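Local coordinates for CcbJ (Streptomyces caelestis, PDB 4HGZ), which transfers a methyl group from S-adenosyl-L-methionine, probably to a nitrogen atom of its substrate, at residues E52-V57 and F78-L83; L171-Q176 and L228-P233; H195-K200 and L208-I213; V248-D253 and S268-A273. All blocks are in the same frame, centred on the assembly; numbering follows the deposited sequence.

Contact 1 of 4, residues E52-V57 and F78-L83; sequences EAALFV and FPLADL
A54 and L80 bring their helices closest, with CA atoms 4.9 Å apart, where the segments E52-V57 and F78-L83 cross at -52° with their axes 8.4 Å from each other. The small methyl of A54 points at the second helix: its CB lies 3.6 Å from P79 CB, 4.0 Å from L80 CG and 3.8 Å from L83 CD1. L80 spreads over the first helix with its CD2 branch, which reaches the A54 carbonyl and continues to V57 CG1 at 4.2 Å. Farther out, L83 divides its work: CD1 lies over the peptide between A54 and L55, while CD2 meets L55 CD2 at 4.1 Å, the two leucines crossing nearly at right angles. The CB of L55 leaves its helix away from F78-L83; with CG anti to the carbonyl carbon (chi1 -71°), the CD2 methyl still comes to L83. V57 and L80 both also rest on F134 of the central sheet, which places the pair of helices on the same layer of a Rossmann-like methyltransferase fold. Purely apolar in its chemistry, the contact probably rests on close fit and the exclusion of water, graded from a buried V57-L80 side to an exposed L55-L83 edge.

Contact 2 of 4, residues L171-Q176 and L228-P233; sequences LNPAGQ and LRYAYP
L171 faces Y230 and P173 faces Y232 as two chain segments leave the ends of their strands and pass each other. CA separations of 7.3 Å for the first pair and 6.4 Å for the second are too wide for backbone pairing, and side chains fill the interval. L171 uses both branches: CD2 meets L228 CD1 at 3.7 Å, and CD1 lies against Y230 CB at 3.9 Å. Its CG sits between the backbone N and the carbonyl carbon (chi1 69°), a position that lets the two methyls fork toward L228 and Y230. P173 is the wedge between two tyrosines. Its CG comes within 3.6 Å of Y230 CD1 at an oblique approach, and the same carbon stands over the face of the Y232 ring, 4.0 Å from the centroid and 19° off the ring normal, a CH-pi contact. P233 CG approaches N172 OD1, while N172 ND2 is hydrogen-bonded to the S263 carbonyl oxygen. The hydroxyl of Y230 pairs with H201, and the ring of Y232 stacks on Y232 of a neighbouring subunit, so this corner also borders a subunit interface. Y232 is the N-cap of helix 233-242, and its N-H is taken by the E235 side chain. Here the chain leaves strand 164-171 of the central sheet and, after a four-stranded antiparallel excursion, comes back into that helix: the neck of an insertion in a Rossmann-like methyltransferase fold.

Contact 3 of 4, residues H195-K200 and L208-I213; sequences HLEASK and LSAHHI
Pairing H195-K200 with L208-I213 is a beta-hairpin contact, formed by the two inner strands of the four-stranded antiparallel sheet. Three hydrogen-bonded pairs, L196 with I213, A198 with H211 and K200 with S209, alternate with the non-hydrogen-bonded pairs E197-H212 and S199-A210. Each hydrogen-bonded pair is closed by two N-H...O bonds; those joining L196 and I213 are 2.8 Å from N to O in both directions. On the face carrying L196, A198, K200, S209, H211 and I213, A198 CB meets I213 CD1 at 4.1 Å. Here K200 NZ forms a salt bridge with E188 of a neighbouring subunit. The opposite face carries E197, S199, A210 and H212. The carboxylate of E197 takes the hydroxyl of Y226 at OE2, and a water donates to the same oxygen. That water also lies 2.7 Å from H212 ND1, in the plane of the ring. H212, with CG anti to its backbone N (chi1 -179°), extends past its strand partner to H195, whose far nitrogen is held by E190. The two imidazoles meet rim to rim with their planes at 54°, and H195 ND1 lies 3.1 Å from H212 NE2 in a hydrogen bond that either nitrogen could donate.

Contact 4 of 4, residues V248-D253 and S268-A273; sequences VERHAD and SVYRAA
The carbonyl oxygen of V269 is gripped by two consecutive N-H groups: V248 N at 2.8 Å in a nearly straight bond, and E249 N at 3.4 Å in a weak one. With V248 and E249 both opposite V269, this is a classic beta bulge. Regular antiparallel pairing resumes at once, as V269 N gives its hydrogen to E249 O at 2.9 Å. The side chains follow the bulge. V248 CG2 packs on V269 CG1 at 3.6 Å, while its CG1 lies across the aliphatic part of R271, whose guanidinium is tied to E246. E249 runs alongside V269, pointing the same way, with its CG 3.5 Å from V269 CG2. Farther along the chain, H251 NE2 donates to E249 OE1 at 3.0 Å; the bond lies in the imidazole plane but reaches the oxygen from above the carboxylate plane, and it probably steadies the extended glutamate. On the other face R250, bent at chi3 (-61°), curls back so that NH1 makes a weak bond to S268 OG at 2.8 Å. Its NH2 forms a salt bridge with D237, which also binds the hydroxyl of Y270. Strand 245-251 is the outermost strand of the mixed sheet within the chain, strand 265-272 separates it from strand 164-171, and helix 233-242 covers the R250-Y270 face.

Contact 1 lies nearest the cofactor site: the side chain of P79 is about 6 Å from that of R75, a residue of the S-adenosyl-L-homocysteine site whose ligand is absent from this chain, and that of V57 is about 8 Å from a lithium ion. Its helix 50-61 packs on the strands of contact 4 through F56 CZ, 3.7 Å from V269 CG2. Contacts 2 and 3 belong to the insertion, contact 3 being nested in the loop that contact 2 closes; L228 N and L208 O, 2.8 Å apart, probably hydrogen-bond. Contact 2, where the chain leaves and re-enters the core, links insertion to core; its centre is 16 Å from that of contact 4.

Contact 1 of 4, residues E52-V57 and F78-L83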
loop_
_atom_site.group_PDB
_atom_site.type_symbol
_atom_site.label_atom_id
_atom_site.label_comp_id
_atom_site.label_asym_id
_atom_site.label_seq_id
_atom_site.Cartn_x
_atom_site.Cartn_y
_atom_site.Cartn_z
ATOM N N GLU C 52 -15.047 -31.704 -2.810
ATOM C CA GLU C 52 -13.891 -31.980 -1.958
ATOM C C GLU C 52 -14.279 -32.015 -0.487
ATOM O O GLU C 52 -13.796 -32.863 0.267
ATOM C CB GLU C 52 -12.755 -30.986 -2.213
ATOM C CG GLU C 52 -12.097 -31.139 -3.596
ATOM C CD GLU C 52 -13.058 -30.827 -4.728
ATOM O OE1 GLU C 52 -14.106 -30.194 -4.457
ATOM O OE2 GLU C 52 -12.772 -31.216 -5.883
ATOM N N ALA C 53 -15.157 -31.097 -0.087
ATOM C CA ALA C 53 -15.677 -31.107 1.268
ATOM C C ALA C 53 -16.311 -32.458 1.546
ATOM O O ALA C 53 -16.094 -33.053 2.609
ATOM C CB ALA C 53 -16.698 -30.003 1.461
ATOM N N ALA C 54 -17.098 -32.942 0.589
ATOM C CA ALA C 54 -17.815 -34.197 0.787
ATOM C C ALA C 54 -16.817 -35.324 1.052
ATOM O O ALA C 54 -16.893 -36.027 2.065
ATOM C CB ALA C 54 -18.704 -34.515 -0.419
ATOM N N LEU C 55 -15.869 -35.485 0.139
ATOM C CA LEU C 55 -14.875 -36.531 0.282
ATOM C C LEU C 55 -14.232 -36.393 1.662
ATOM O O LEU C 55 -14.165 -37.356 2.434
ATOM C CB LEU C 55 -13.844 -36.438 -0.848
ATOM C CG LEU C 55 -14.337 -36.838 -2.257
ATOM C CD1 LEU C 55 -13.494 -36.219 -3.397
ATOM C CD2 LEU C 55 -14.405 -38.359 -2.417
ATOM N N PHE C 56 -13.799 -35.180 1.984
ATOM C CA PHE C 56 -13.172 -34.918 3.271
ATOM C C PHE C 56 -14.021 -35.421 4.429
ATOM O O PHE C 56 -13.553 -36.210 5.244
ATOM C CB PHE C 56 -12.888 -33.431 3.449
ATOM C CG PHE C 56 -12.032 -33.126 4.640
ATOM C CD1 PHE C 56 -10.661 -33.053 4.519
ATOM C CD2 PHE C 56 -12.602 -32.910 5.879
ATOM C CE1 PHE C 56 -9.875 -32.778 5.617
ATOM C CE2 PHE C 56 -11.819 -32.635 6.984
ATOM C CZ PHE C 56 -10.456 -32.574 6.854
ATOM N N VAL C 57 -15.267 -34.960 4.508
ATOM C CA VAL C 57 -16.160 -35.390 5.584
ATOM C C VAL C 57 -16.404 -36.905 5.554
ATOM O O VAL C 57 -16.251 -37.583 6.575
ATOM C CB VAL C 57 -17.486 -34.608 5.573
ATOM C CG1 VAL C 57 -18.483 -35.247 6.503
ATOM C CG2 VAL C 57 -17.244 -33.166 5.983
ATOM N N PHE C 78 -25.475 -32.950 -1.008
ATOM C CA PHE C 78 -25.745 -33.858 -2.116
ATOM C C PHE C 78 -24.511 -34.634 -2.592
ATOM O O PHE C 78 -24.584 -35.843 -2.828
ATOM C CB PHE C 78 -26.441 -33.125 -3.264
ATOM C CG PHE C 78 -27.834 -32.704 -2.927
ATOM C CD1 PHE C 78 -28.808 -33.655 -2.668
ATOM C CD2 PHE C 78 -28.168 -31.369 -2.836
ATOM C CE1 PHE C 78 -30.088 -33.278 -2.342
ATOM C CE2 PHE C 78 -29.447 -30.989 -2.507
ATOM C CZ PHE C 78 -30.408 -31.943 -2.265
ATOM N N PRO C 79 -23.376 -33.943 -2.754
ATOM C CA PRO C 79 -22.163 -34.713 -2.981
ATOM C C PRO C 79 -21.935 -35.722 -1.859
ATOM O O PRO C 79 -21.448 -36.814 -2.112
ATOM C CB PRO C 79 -21.077 -33.642 -2.992
ATOM C CG PRO C 79 -21.770 -32.474 -3.607
ATOM C CD PRO C 79 -23.184 -32.516 -3.064
ATOM N N LEU C 80 -22.290 -35.375 -0.627
ATOM C CA LEU C 80 -22.193 -36.361 0.440
ATOM C C LEU C 80 -23.087 -37.555 0.140
ATOM O O LEU C 80 -22.700 -38.709 0.333
ATOM C CB LEU C 80 -22.551 -35.757 1.793
ATOM C CG LEU C 80 -21.321 -35.252 2.557
ATOM C CD1 LEU C 80 -21.711 -34.428 3.777
ATOM C CD2 LEU C 80 -20.413 -36.423 2.961
ATOM N N ALA C 81 -24.286 -37.268 -0.345
ATOM C CA ALA C 81 -25.269 -38.312 -0.557
ATOM C C ALA C 81 -24.800 -39.235 -1.669
ATOM O O ALA C 81 -25.147 -40.414 -1.682
ATOM C CB ALA C 81 -26.640 -37.709 -0.867
ATOM N N ASP C 82 -23.996 -38.704 -2.589
ATOM C CA ASP C 82 -23.418 -39.519 -3.672
ATOM C C ASP C 82 -22.350 -40.512 -3.194
ATOM O O ASP C 82 -22.050 -41.488 -3.889
ATOM C CB ASP C 82 -22.845 -38.637 -4.795
ATOM C CG ASP C 82 -23.930 -37.975 -5.642
ATOM O OD1 ASP C 82 -25.032 -38.559 -5.797
ATOM O OD2 ASP C 82 -23.678 -36.871 -6.169
ATOM N N LEU C 83 -21.784 -40.271 -2.014
ATOM C CA LEU C 83 -20.755 -41.150 -1.467
ATOM C C LEU C 83 -21.348 -42.147 -0.475
ATOM O O LEU C 83 -20.614 -42.858 0.225
ATOM C CB LEU C 83 -19.651 -40.338 -0.786
ATOM C CG LEU C 83 -19.140 -39.079 -1.491
ATOM C CD1 LEU C 83 -18.265 -38.276 -0.545
ATOM C CD2 LEU C 83 -18.379 -39.428 -2.749
#

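Contact 2 of 4, residues L171-Q176 and L228-P233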
loop_
_atom_site.group_PDB
_atom_site.type_symbol
_atom_site.label_atom_id
_atom_site.label_comp_id
_atom_site.label_asym_id
_atom_site.label_seq_id
_atom_site.Cartn_x
_atom_site.Cartn_y
_atom_site.Cartn_z
ATOM N N LEU C 171 -12.569 -18.392 7.257
ATOM C CA LEU C 171 -11.588 -17.447 6.746
ATOM C C LEU C 171 -10.450 -17.296 7.745
ATOM O O LEU C 171 -10.660 -17.330 8.955
ATOM C CB LEU C 171 -12.241 -16.096 6.458
ATOM C CG LEU C 171 -12.717 -15.281 7.656
ATOM C CD1 LEU C 171 -11.605 -14.361 8.116
ATOM C CD2 LEU C 171 -13.946 -14.471 7.276
ATOM N N ASN C 172 -9.240 -17.153 7.223
ATOM C CA ASN C 172 -8.035 -17.044 8.035
ATOM C C ASN C 172 -7.539 -15.606 7.933
ATOM O O ASN C 172 -6.989 -15.200 6.914
ATOM C CB ASN C 172 -6.996 -18.021 7.483
ATOM C CG ASN C 172 -5.626 -17.874 8.135
ATOM O OD1 ASN C 172 -5.493 -17.913 9.360
ATOM N ND2 ASN C 172 -4.587 -17.747 7.300
ATOM N N PRO C 173 -7.775 -14.815 8.986
ATOM C CA PRO C 173 -7.562 -13.366 8.947
ATOM C C PRO C 173 -6.168 -12.951 8.448
ATOM O O PRO C 173 -6.067 -12.072 7.585
ATOM C CB PRO C 173 -7.781 -12.940 10.398
ATOM C CG PRO C 173 -8.638 -14.001 10.983
ATOM C CD PRO C 173 -8.278 -15.273 10.290
ATOM N N ALA C 174 -5.111 -13.577 8.965
ATOM C CA ALA C 174 -3.756 -13.274 8.482
ATOM C C ALA C 174 -3.675 -13.318 6.964
ATOM O O ALA C 174 -3.298 -12.337 6.324
ATOM C CB ALA C 174 -2.740 -14.221 9.080
ATOM N N GLY C 175 -4.038 -14.461 6.392
ATOM C CA GLY C 175 -3.908 -14.682 4.956
ATOM C C GLY C 175 -4.899 -13.910 4.115
ATOM O O GLY C 175 -4.710 -13.747 2.919
ATOM N N GLN C 176 -5.959 -13.425 4.742
ATOM C CA GLN C 176 -7.007 -12.702 4.031
ATOM C C GLN C 176 -6.710 -11.188 3.959
ATOM O O GLN C 176 -7.409 -10.455 3.273
ATOM C CB GLN C 176 -8.357 -12.978 4.716
ATOM C CG GLN C 176 -9.582 -12.403 4.027
ATOM C CD GLN C 176 -10.345 -13.427 3.214
ATOM O OE1 GLN C 176 -11.050 -13.073 2.274
ATOM N NE2 GLN C 176 -10.202 -14.698 3.560
ATOM N N LEU C 228 -20.231 -11.333 9.529
ATOM C CA LEU C 228 -19.439 -12.379 10.158
ATOM C C LEU C 228 -18.791 -11.834 11.423
ATOM O O LEU C 228 -18.512 -10.644 11.521
ATOM C CB LEU C 228 -18.327 -12.860 9.212
ATOM C CG LEU C 228 -18.742 -13.336 7.824
ATOM C CD1 LEU C 228 -17.523 -13.499 6.949
ATOM C CD2 LEU C 228 -19.538 -14.635 7.891
ATOM N N ARG C 229 -18.558 -12.703 12.394
ATOM C CA ARG C 229 -17.551 -12.415 13.396
ATOM C C ARG C 229 -16.522 -13.500 13.263
ATOM O O ARG C 229 -16.836 -14.668 13.490
ATOM C CB ARG C 229 -18.071 -12.400 14.849
ATOM C CG ARG C 229 -17.027 -11.722 15.732
ATOM C CD ARG C 229 -16.858 -12.290 17.125
ATOM N NE ARG C 229 -16.134 -13.556 17.197
ATOM C CZ ARG C 229 -15.037 -13.755 17.924
ATOM N NH1 ARG C 229 -14.500 -12.764 18.628
ATOM N NH2 ARG C 229 -14.475 -14.952 17.948
ATOM N N TYR C 230 -15.296 -13.131 12.898
ATOM C CA TYR C 230 -14.273 -14.155 12.688
ATOM C C TYR C 230 -13.436 -14.365 13.936
ATOM O O TYR C 230 -13.459 -13.554 14.861
ATOM C CB TYR C 230 -13.380 -13.812 11.494
ATOM C CG TYR C 230 -12.702 -12.470 11.591
ATOM C CD1 TYR C 230 -11.540 -12.308 12.331
ATOM C CD2 TYR C 230 -13.222 -11.365 10.942
ATOM C CE1 TYR C 230 -10.919 -11.076 12.425
ATOM C CE2 TYR C 230 -12.605 -10.123 11.032
ATOM C CZ TYR C 230 -11.457 -9.991 11.777
ATOM O OH TYR C 230 -10.844 -8.772 11.857
ATOM N N ALA C 231 -12.706 -15.471 13.968
ATOM C CA ALA C 231 -11.763 -15.705 15.047
ATOM C C ALA C 231 -10.395 -15.984 14.453
ATOM O O ALA C 231 -10.279 -16.512 13.344
ATOM C CB ALA C 231 -12.201 -16.867 15.879
ATOM N N TYR C 232 -9.352 -15.634 15.186
ATOM C CA TYR C 232 -8.035 -16.036 14.781
ATOM C C TYR C 232 -7.829 -17.480 15.210
ATOM O O TYR C 232 -8.385 -17.913 16.219
ATOM C CB TYR C 232 -7.008 -15.144 15.427
ATOM C CG TYR C 232 -6.909 -13.778 14.806
ATOM C CD1 TYR C 232 -6.023 -13.531 13.762
ATOM C CD2 TYR C 232 -7.676 -12.729 15.274
ATOM C CE1 TYR C 232 -5.914 -12.284 13.206
ATOM C CE2 TYR C 232 -7.567 -11.478 14.728
ATOM C CZ TYR C 232 -6.685 -11.264 13.702
ATOM O OH TYR C 232 -6.585 -10.024 13.159
ATOM N N PRO C 233 -7.042 -18.236 14.437
ATOM C CA PRO C 233 -6.760 -19.641 14.734
ATOM C C PRO C 233 -6.464 -19.921 16.213
ATOM O O PRO C 233 -7.035 -20.845 16.788
ATOM C CB PRO C 233 -5.526 -19.919 13.877
ATOM C CG PRO C 233 -5.787 -19.098 12.651
ATOM C CD PRO C 233 -6.427 -17.813 13.162
#

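Contact 3 of 4, residues H195-K200 and L208-I213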
loop_
_atom_site.group_PDB
_atom_site.type_symbol
_atom_site.label_atom_id
_atom_site.label_comp_id
_atom_site.label_asym_id
_atom_site.label_seq_id
_atom_site.Cartn_x
_atom_site.Cartn_y
_atom_site.Cartn_z
ATOM N N HIS C 195 -20.695 -8.296 -10.352
ATOM C CA HIS C 195 -20.848 -8.596 -8.942
ATOM C C HIS C 195 -19.770 -7.867 -8.158
ATOM O O HIS C 195 -18.574 -8.066 -8.388
ATOM C CB HIS C 195 -20.753 -10.106 -8.705
ATOM C CG HIS C 195 -21.797 -10.893 -9.435
ATOM N ND1 HIS C 195 -22.828 -11.543 -8.790
ATOM C CD2 HIS C 195 -21.985 -11.114 -10.758
ATOM C CE1 HIS C 195 -23.597 -12.143 -9.684
ATOM N NE2 HIS C 195 -23.107 -11.898 -10.885
ATOM N N LEU C 196 -20.202 -7.017 -7.234
ATOM C CA LEU C 196 -19.287 -6.210 -6.432
ATOM C C LEU C 196 -19.551 -6.446 -4.949
ATOM O O LEU C 196 -20.540 -7.077 -4.581
ATOM C CB LEU C 196 -19.492 -4.731 -6.762
ATOM C CG LEU C 196 -19.638 -4.509 -8.266
ATOM C CD1 LEU C 196 -20.299 -3.179 -8.598
ATOM C CD2 LEU C 196 -18.273 -4.605 -8.909
ATOM N N GLU C 197 -18.675 -5.920 -4.100
ATOM C CA GLU C 197 -18.845 -6.056 -2.657
ATOM C C GLU C 197 -18.497 -4.768 -1.956
ATOM O O GLU C 197 -17.443 -4.188 -2.207
ATOM C CB GLU C 197 -17.970 -7.177 -2.104
ATOM C CG GLU C 197 -18.148 -7.385 -0.622
ATOM C CD GLU C 197 -17.699 -8.763 -0.168
ATOM O OE1 GLU C 197 -16.481 -8.952 0.039
ATOM O OE2 GLU C 197 -18.568 -9.652 -0.011
ATOM N N ALA C 198 -19.409 -4.309 -1.102
ATOM C CA ALA C 198 -19.139 -3.184 -0.218
ATOM C C ALA C 198 -19.064 -3.754 1.185
ATOM O O ALA C 198 -19.901 -4.579 1.579
ATOM C CB ALA C 198 -20.228 -2.136 -0.317
ATOM N N SER C 199 -18.058 -3.328 1.935
ATOM C CA SER C 199 -17.731 -4.006 3.179
ATOM C C SER C 199 -17.296 -3.052 4.299
ATOM O O SER C 199 -16.721 -1.986 4.045
ATOM C CB SER C 199 -16.659 -5.061 2.900
ATOM O OG SER C 199 -16.225 -5.689 4.083
ATOM N N LYS C 200 -17.602 -3.430 5.537
ATOM C CA LYS C 200 -17.137 -2.681 6.712
ATOM C C LYS C 200 -16.442 -3.643 7.652
ATOM O O LYS C 200 -17.010 -4.657 8.039
ATOM C CB LYS C 200 -18.289 -1.997 7.438
ATOM C CG LYS C 200 -18.892 -0.835 6.683
ATOM C CD LYS C 200 -20.186 -0.368 7.331
ATOM C CE LYS C 200 -19.953 0.186 8.717
ATOM N NZ LYS C 200 -21.205 0.747 9.281
ATOM N N LEU C 208 -17.156 -8.451 10.204
ATOM C CA LEU C 208 -17.340 -7.972 8.842
ATOM C C LEU C 208 -18.828 -7.821 8.583
ATOM O O LEU C 208 -19.630 -8.703 8.911
ATOM C CB LEU C 208 -16.769 -8.957 7.835
ATOM C CG LEU C 208 -15.264 -9.043 7.749
ATOM C CD1 LEU C 208 -14.907 -10.379 7.128
ATOM C CD2 LEU C 208 -14.733 -7.867 6.924
ATOM N N SER C 209 -19.191 -6.694 7.996
ATOM C CA SER C 209 -20.549 -6.455 7.576
ATOM C C SER C 209 -20.480 -5.992 6.120
ATOM O O SER C 209 -19.829 -4.998 5.799
ATOM C CB SER C 209 -21.191 -5.398 8.464
ATOM O OG SER C 209 -22.460 -5.024 7.961
ATOM N N ALA C 210 -21.138 -6.729 5.238
ATOM C CA ALA C 210 -20.984 -6.493 3.816
ATOM C C ALA C 210 -22.291 -6.653 3.050
ATOM O O ALA C 210 -23.229 -7.291 3.515
ATOM C CB ALA C 210 -19.942 -7.434 3.257
ATOM N N HIS C 211 -22.335 -6.039 1.878
ATOM C CA HIS C 211 -23.346 -6.326 0.879
ATOM C C HIS C 211 -22.673 -6.930 -0.337
ATOM O O HIS C 211 -21.686 -6.390 -0.849
ATOM C CB HIS C 211 -24.032 -5.048 0.425
ATOM C CG HIS C 211 -25.066 -4.550 1.375
ATOM N ND1 HIS C 211 -26.397 -4.453 1.035
ATOM C CD2 HIS C 211 -24.970 -4.123 2.653
ATOM C CE1 HIS C 211 -27.076 -3.982 2.063
ATOM N NE2 HIS C 211 -26.234 -3.771 3.057
ATOM N N HIS C 212 -23.201 -8.050 -0.805
ATOM C CA HIS C 212 -22.868 -8.498 -2.138
ATOM C C HIS C 212 -23.813 -7.739 -3.059
ATOM O O HIS C 212 -25.024 -7.783 -2.872
ATOM C CB HIS C 212 -23.049 -10.010 -2.269
ATOM C CG HIS C 212 -22.700 -10.542 -3.627
ATOM N ND1 HIS C 212 -21.458 -11.060 -3.929
ATOM C CD2 HIS C 212 -23.430 -10.625 -4.768
ATOM C CE1 HIS C 212 -21.438 -11.437 -5.197
ATOM N NE2 HIS C 212 -22.622 -11.186 -5.727
ATOM N N ILE C 213 -23.255 -7.022 -4.029
ATOM C CA ILE C 213 -24.034 -6.198 -4.959
ATOM C C ILE C 213 -24.022 -6.755 -6.382
ATOM O O ILE C 213 -22.970 -7.128 -6.899
ATOM C CB ILE C 213 -23.456 -4.779 -5.026
ATOM C CG1 ILE C 213 -23.302 -4.214 -3.617
ATOM C CG2 ILE C 213 -24.323 -3.888 -5.890
ATOM C CD1 ILE C 213 -22.518 -2.923 -3.575
HETATM O O HOH W 1 -19.936 -11.540 -1.781
#

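Contact 4 of 4, residues V248-D253 and S268-A273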
loop_
_atom_site.group_PDB
_atom_site.type_symbol
_atom_site.label_atom_id
_atom_site.label_comp_id
_atom_site.label_asym_id
_atom_site.label_seq_id
_atom_site.Cartn_x
_atom_site.Cartn_y
_atom_site.Cartn_z
ATOM N N VAL C 248 -7.077 -31.580 16.190
ATOM C CA VAL C 248 -6.301 -32.728 15.729
ATOM C C VAL C 248 -5.608 -32.472 14.396
ATOM O O VAL C 248 -4.587 -33.087 14.111
ATOM C CB VAL C 248 -7.129 -34.023 15.652
ATOM C CG1 VAL C 248 -7.479 -34.486 17.042
ATOM C CG2 VAL C 248 -8.390 -33.813 14.830
ATOM N N GLU C 249 -6.144 -31.569 13.585
ATOM C CA GLU C 249 -5.453 -31.212 12.351
ATOM C C GLU C 249 -5.997 -29.946 11.713
ATOM O O GLU C 249 -7.172 -29.608 11.874
ATOM C CB GLU C 249 -5.486 -32.370 11.354
ATOM C CG GLU C 249 -6.875 -32.863 11.006
ATOM C CD GLU C 249 -6.862 -34.179 10.239
ATOM O OE1 GLU C 249 -7.322 -34.204 9.077
ATOM O OE2 GLU C 249 -6.395 -35.190 10.800
ATOM N N ARG C 250 -5.126 -29.244 10.998
ATOM C CA ARG C 250 -5.517 -28.044 10.284
ATOM C C ARG C 250 -4.905 -28.034 8.894
ATOM O O ARG C 250 -3.706 -28.253 8.738
ATOM C CB ARG C 250 -5.080 -26.788 11.031
ATOM C CG ARG C 250 -6.071 -25.665 10.851
ATOM C CD ARG C 250 -5.526 -24.321 11.234
ATOM N NE ARG C 250 -5.139 -24.254 12.634
ATOM C CZ ARG C 250 -5.993 -24.148 13.641
ATOM N NH1 ARG C 250 -7.293 -24.114 13.414
ATOM N NH2 ARG C 250 -5.539 -24.089 14.883
ATOM N N HIS C 251 -5.733 -27.771 7.890
ATOM C CA HIS C 251 -5.262 -27.633 6.517
ATOM C C HIS C 251 -5.706 -26.284 5.962
ATOM O O HIS C 251 -6.430 -25.534 6.620
ATOM C CB HIS C 251 -5.831 -28.749 5.637
ATOM C CG HIS C 251 -5.844 -30.089 6.293
ATOM N ND1 HIS C 251 -4.820 -30.997 6.147
ATOM C CD2 HIS C 251 -6.763 -30.682 7.090
ATOM C CE1 HIS C 251 -5.100 -32.092 6.831
ATOM N NE2 HIS C 251 -6.275 -31.926 7.412
ATOM N N ALA C 252 -5.280 -25.987 4.744
ATOM C CA ALA C 252 -5.656 -24.752 4.081
ATOM C C ALA C 252 -6.992 -24.924 3.394
ATOM O O ALA C 252 -7.650 -23.951 3.046
ATOM C CB ALA C 252 -4.596 -24.370 3.045
ATOM N N ASP C 253 -7.381 -26.168 3.171
ATOM C CA ASP C 253 -8.522 -26.434 2.319
ATOM C C ASP C 253 -8.874 -27.918 2.369
ATOM O O ASP C 253 -8.171 -28.702 3.006
ATOM C CB ASP C 253 -8.202 -26.000 0.898
ATOM C CG ASP C 253 -7.185 -26.909 0.232
ATOM O OD1 ASP C 253 -6.846 -27.961 0.824
ATOM O OD2 ASP C 253 -6.731 -26.573 -0.884
ATOM N N SER C 268 -10.367 -27.020 9.922
ATOM C CA SER C 268 -9.889 -27.506 11.199
ATOM C C SER C 268 -10.731 -28.684 11.649
ATOM O O SER C 268 -11.952 -28.697 11.468
ATOM C CB SER C 268 -9.939 -26.389 12.245
ATOM O OG SER C 268 -9.238 -25.244 11.792
ATOM N N VAL C 269 -10.064 -29.671 12.233
ATOM C CA VAL C 269 -10.721 -30.868 12.710
ATOM C C VAL C 269 -10.463 -31.025 14.206
ATOM O O VAL C 269 -9.301 -31.064 14.646
ATOM C CB VAL C 269 -10.175 -32.109 11.999
ATOM C CG1 VAL C 269 -10.973 -33.340 12.396
ATOM C CG2 VAL C 269 -10.198 -31.908 10.514
ATOM N N TYR C 270 -11.548 -31.132 14.974
ATOM C CA TYR C 270 -11.481 -31.221 16.432
ATOM C C TYR C 270 -12.079 -32.531 16.941
ATOM O O TYR C 270 -12.992 -33.095 16.318
ATOM C CB TYR C 270 -12.254 -30.062 17.061
ATOM C CG TYR C 270 -11.726 -28.691 16.722
ATOM C CD1 TYR C 270 -10.725 -28.103 17.483
ATOM C CD2 TYR C 270 -12.227 -27.983 15.643
ATOM C CE1 TYR C 270 -10.249 -26.844 17.182
ATOM C CE2 TYR C 270 -11.753 -26.732 15.334
ATOM C CZ TYR C 270 -10.762 -26.165 16.103
ATOM O OH TYR C 270 -10.279 -24.911 15.793
ATOM N N ARG C 271 -11.561 -32.997 18.078
ATOM C CA ARG C 271 -12.087 -34.164 18.775
ATOM C C ARG C 271 -12.562 -33.736 20.148
ATOM O O ARG C 271 -12.223 -32.658 20.622
ATOM C CB ARG C 271 -11.002 -35.217 18.988
ATOM C CG ARG C 271 -10.712 -36.109 17.813
ATOM C CD ARG C 271 -9.722 -37.198 18.225
ATOM N NE ARG C 271 -8.549 -36.633 18.892
ATOM C CZ ARG C 271 -7.605 -37.350 19.492
ATOM N NH1 ARG C 271 -7.690 -38.673 19.528
ATOM N NH2 ARG C 271 -6.575 -36.741 20.065
ATOM N N ALA C 272 -13.329 -34.604 20.795
ATOM C CA ALA C 272 -13.695 -34.413 22.183
ATOM C C ALA C 272 -12.431 -34.587 23.004
ATOM O O ALA C 272 -11.598 -35.419 22.672
ATOM C CB ALA C 272 -14.724 -35.440 22.587
ATOM N N ALA C 273 -12.283 -33.814 24.074
ATOM C CA ALA C 273 -11.061 -33.868 24.871
ATOM C C ALA C 273 -11.055 -35.043 25.844
ATOM O O ALA C 273 -11.978 -35.211 26.639
ATOM C CB ALA C 273 -10.845 -32.565 25.610
#